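Local coordinates for protein CD180 antigen (Mus musculus, PDB 3T6Q) that may cooperate with MD-1 and TLR4 in the innate response of B cells to bacterial lipopolysaccharide, leading to NF-kappa-B activation, at residues S536-S547 with D560-W571. Numbering follows the deposited sequence.
Sequences SIILPSLLPILS and DCTCSNIYFLEW
Trp571 meets Ser547 along the edge of its indole: NE1 donates to Ser547 OG at 2.9 Å, nearly straight and with the hydroxyl oxygen almost in the ring plane, so the buried N-H is satisfied, which helps to fix the rotation of the ring. CG of Trp571 stands anti to the backbone N (chi1 178°), which carries the indole across to helix 543-547. There Leu543 CD2 lies over one face of the five-membered ring, 4.3 Å from its centroid, while Leu546 CB presses on Trp571 CZ2 at 3.4 Å. The same Leu543 methyl also reaches the edge of the Phe568 ring, near its plane, so one methyl meets a face of Trp571 and the edge of Phe568. Ile538 covers a face of Phe568, its CD1 standing 3.7 Å from the ring centroid and only 15° off the normal, a CH-pi contact. Near the surface, Pro540 CG packs obliquely on Tyr567.

These contacts join the last leucine-rich repeat, LRR 19, to the C-terminal capping module (LRRCT) of the Toll-like receptor solenoid; within the cap, Cys561 and Cys563 form disulfides with Cys587 and Cys605. The helix segments run nearly parallel, at 19°, with axes 11.4 Å apart.

Beyond the apolar core, Asn565 links the two backbones: OD1 accepts from Ile538 N at 3.1 Å, and ND2 donates to Asp560 O in the amide plane and on a carbonyl lone pair. A water donates to both Asn565 OD1 and Ile538 O and accepts from Phe568 N, bridging the segments beside the direct bond. Asp560 N donates to Ser536 O at 2.9 Å, and Asp560 OD1 receives Thr562 N in an Asx turn and Thr562 OG1 on its syn lone pair.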
# COMPACT_ATOMS: atom_id res chain seq x y z
N SER A 536 -3.87 -34.72 48.70
CA SER A 536 -4.51 -33.81 49.67
C SER A 536 -3.64 -33.61 50.89
O SER A 536 -3.16 -32.51 51.17
CB SER A 536 -5.92 -34.28 50.07
OG SER A 536 -5.90 -35.66 50.47
N ILE A 537 -3.44 -34.70 51.62
CA ILE A 537 -2.60 -34.73 52.80
C ILE A 537 -1.29 -35.46 52.47
O ILE A 537 -1.36 -36.52 51.87
CB ILE A 537 -3.33 -35.49 53.97
CG1 ILE A 537 -4.54 -34.65 54.39
CG2 ILE A 537 -2.37 -35.74 55.14
CD1 ILE A 537 -5.23 -35.11 55.66
N ILE A 538 -0.14 -34.88 52.88
CA ILE A 538 1.18 -35.50 52.73
C ILE A 538 1.77 -35.66 54.13
O ILE A 538 2.23 -34.70 54.72
CB ILE A 538 2.09 -34.63 51.82
CG1 ILE A 538 1.42 -34.47 50.45
CG2 ILE A 538 3.51 -35.23 51.65
CD1 ILE A 538 2.09 -33.39 49.61
N LEU A 539 1.78 -36.89 54.62
CA LEU A 539 2.18 -37.12 56.01
C LEU A 539 3.67 -36.92 56.16
O LEU A 539 4.40 -37.00 55.15
CB LEU A 539 1.74 -38.50 56.48
CG LEU A 539 0.22 -38.59 56.69
CD1 LEU A 539 -0.16 -40.04 56.87
CD2 LEU A 539 -0.28 -37.77 57.89
N PRO A 540 4.12 -36.65 57.42
CA PRO A 540 5.52 -36.32 57.68
C PRO A 540 6.51 -37.31 57.11
O PRO A 540 7.55 -36.88 56.64
CB PRO A 540 5.63 -36.29 59.23
CG PRO A 540 4.23 -36.38 59.75
CD PRO A 540 3.26 -36.44 58.61
N SER A 541 6.21 -38.62 57.15
CA SER A 541 7.20 -39.62 56.71
C SER A 541 7.54 -39.52 55.19
O SER A 541 8.51 -40.11 54.71
CB SER A 541 6.74 -41.04 57.05
OG SER A 541 5.52 -41.33 56.38
N LEU A 542 6.71 -38.80 54.43
CA LEU A 542 6.99 -38.55 53.01
C LEU A 542 7.83 -37.27 52.76
O LEU A 542 8.37 -37.08 51.67
CB LEU A 542 5.68 -38.46 52.21
CG LEU A 542 4.75 -39.66 52.32
CD1 LEU A 542 3.43 -39.27 51.68
CD2 LEU A 542 5.39 -40.86 51.64
N LEU A 543 7.92 -36.41 53.76
CA LEU A 543 8.58 -35.11 53.57
C LEU A 543 10.09 -35.25 53.31
O LEU A 543 10.64 -34.48 52.51
CB LEU A 543 8.30 -34.16 54.75
CG LEU A 543 6.81 -33.87 54.93
CD1 LEU A 543 6.62 -33.04 56.23
CD2 LEU A 543 6.27 -33.11 53.72
N PRO A 544 10.76 -36.24 53.94
CA PRO A 544 12.17 -36.36 53.59
C PRO A 544 12.36 -36.72 52.11
O PRO A 544 13.39 -36.35 51.51
CB PRO A 544 12.69 -37.46 54.51
CG PRO A 544 11.73 -37.48 55.66
CD PRO A 544 10.39 -37.13 55.06
N ILE A 545 11.39 -37.44 51.54
CA ILE A 545 11.50 -37.83 50.13
C ILE A 545 11.43 -36.57 49.26
O ILE A 545 12.24 -36.40 48.36
CB ILE A 545 10.46 -38.88 49.71
CG1 ILE A 545 10.70 -40.17 50.51
CG2 ILE A 545 10.52 -39.12 48.18
CD1 ILE A 545 9.55 -41.15 50.50
N LEU A 546 10.44 -35.71 49.53
CA LEU A 546 10.34 -34.39 48.89
C LEU A 546 11.60 -33.51 49.05
O LEU A 546 12.02 -32.87 48.08
CB LEU A 546 9.11 -33.67 49.44
CG LEU A 546 7.79 -34.35 49.04
CD1 LEU A 546 6.63 -33.47 49.45
CD2 LEU A 546 7.75 -34.60 47.53
N SER A 547 12.18 -33.49 50.26
CA SER A 547 13.38 -32.69 50.53
C SER A 547 14.58 -33.08 49.67
O SER A 547 15.37 -32.22 49.32
CB SER A 547 13.77 -32.83 52.02
OG SER A 547 12.88 -32.05 52.79
N ASP A 560 -4.85 -30.14 51.26
CA ASP A 560 -5.44 -29.97 52.58
C ASP A 560 -4.71 -28.88 53.37
O ASP A 560 -3.49 -28.97 53.60
CB ASP A 560 -5.42 -31.34 53.30
CG ASP A 560 -6.08 -31.32 54.67
OD1 ASP A 560 -5.54 -30.67 55.59
OD2 ASP A 560 -7.13 -31.99 54.82
N CYS A 561 -5.45 -27.84 53.75
CA CYS A 561 -4.91 -26.76 54.59
C CYS A 561 -5.56 -26.72 56.00
O CYS A 561 -5.98 -25.66 56.48
CB CYS A 561 -5.03 -25.39 53.90
SG CYS A 561 -4.11 -25.34 52.33
N THR A 562 -5.58 -27.89 56.65
CA THR A 562 -6.05 -28.05 58.01
C THR A 562 -4.87 -28.50 58.85
O THR A 562 -3.80 -28.76 58.31
CB THR A 562 -7.15 -29.14 58.06
OG1 THR A 562 -6.55 -30.42 57.88
CG2 THR A 562 -8.21 -28.91 57.00
N CYS A 563 -5.07 -28.62 60.17
CA CYS A 563 -4.07 -29.17 61.10
C CYS A 563 -3.69 -30.61 60.81
O CYS A 563 -2.60 -31.04 61.22
CB CYS A 563 -4.53 -29.01 62.58
SG CYS A 563 -4.65 -27.28 63.11
N SER A 564 -4.56 -31.34 60.11
CA SER A 564 -4.25 -32.71 59.71
C SER A 564 -3.05 -32.69 58.73
O SER A 564 -2.39 -33.71 58.54
CB SER A 564 -5.45 -33.40 59.05
OG SER A 564 -6.61 -33.42 59.89
N ASN A 565 -2.81 -31.54 58.11
CA ASN A 565 -1.68 -31.42 57.17
C ASN A 565 -0.53 -30.48 57.63
O ASN A 565 0.28 -30.06 56.77
CB ASN A 565 -2.22 -30.99 55.79
CG ASN A 565 -1.38 -31.54 54.61
OD1 ASN A 565 -0.59 -32.49 54.76
ND2 ASN A 565 -1.58 -30.95 53.41
N ILE A 566 -0.43 -30.15 58.93
CA ILE A 566 0.52 -29.06 59.35
C ILE A 566 1.95 -29.32 58.99
O ILE A 566 2.62 -28.38 58.63
CB ILE A 566 0.66 -28.70 60.88
CG1 ILE A 566 -0.02 -29.67 61.78
CG2 ILE A 566 0.47 -27.20 61.12
CD1 ILE A 566 0.78 -30.92 61.93
N TYR A 567 2.42 -30.57 59.11
CA TYR A 567 3.82 -30.91 58.80
C TYR A 567 4.19 -30.60 57.35
O TYR A 567 5.25 -30.00 57.08
CB TYR A 567 4.15 -32.36 59.18
CG TYR A 567 4.14 -32.53 60.68
CD1 TYR A 567 5.08 -31.87 61.48
CD2 TYR A 567 3.16 -33.28 61.30
CE1 TYR A 567 5.06 -31.99 62.85
CE2 TYR A 567 3.13 -33.41 62.68
CZ TYR A 567 4.08 -32.76 63.45
OH TYR A 567 4.06 -32.89 64.82
N PHE A 568 3.30 -30.93 56.42
CA PHE A 568 3.51 -30.52 55.05
C PHE A 568 3.46 -29.00 54.88
O PHE A 568 4.29 -28.43 54.17
CB PHE A 568 2.54 -31.22 54.07
CG PHE A 568 2.65 -30.70 52.66
CD1 PHE A 568 1.64 -29.94 52.10
CD2 PHE A 568 3.80 -30.96 51.92
CE1 PHE A 568 1.77 -29.44 50.80
CE2 PHE A 568 3.93 -30.47 50.63
CZ PHE A 568 2.92 -29.71 50.07
N LEU A 569 2.45 -28.34 55.47
CA LEU A 569 2.29 -26.89 55.38
C LEU A 569 3.54 -26.11 55.84
O LEU A 569 3.96 -25.16 55.18
CB LEU A 569 1.04 -26.42 56.12
CG LEU A 569 -0.29 -26.94 55.56
CD1 LEU A 569 -1.45 -26.68 56.52
CD2 LEU A 569 -0.56 -26.36 54.18
N GLU A 570 4.10 -26.52 56.97
CA GLU A 570 5.36 -25.95 57.49
C GLU A 570 6.54 -26.20 56.52
O GLU A 570 7.31 -25.28 56.19
CB GLU A 570 5.66 -26.55 58.87
CG GLU A 570 4.80 -25.90 59.98
CD GLU A 570 4.89 -26.59 61.35
OE1 GLU A 570 5.80 -27.41 61.58
OE2 GLU A 570 4.03 -26.30 62.22
N TRP A 571 6.64 -27.44 56.03
CA TRP A 571 7.65 -27.83 55.04
C TRP A 571 7.54 -26.96 53.82
O TRP A 571 8.58 -26.51 53.29
CB TRP A 571 7.51 -29.32 54.69
CG TRP A 571 8.48 -29.81 53.64
CD1 TRP A 571 9.67 -30.48 53.85
CD2 TRP A 571 8.35 -29.70 52.18
NE1 TRP A 571 10.28 -30.77 52.66
CE2 TRP A 571 9.55 -30.32 51.62
CE3 TRP A 571 7.42 -29.15 51.31
CZ2 TRP A 571 9.78 -30.39 50.24
CZ3 TRP A 571 7.66 -29.22 49.92
CH2 TRP A 571 8.82 -29.82 49.41
O HOH W 1 1.37 -33.14 56.73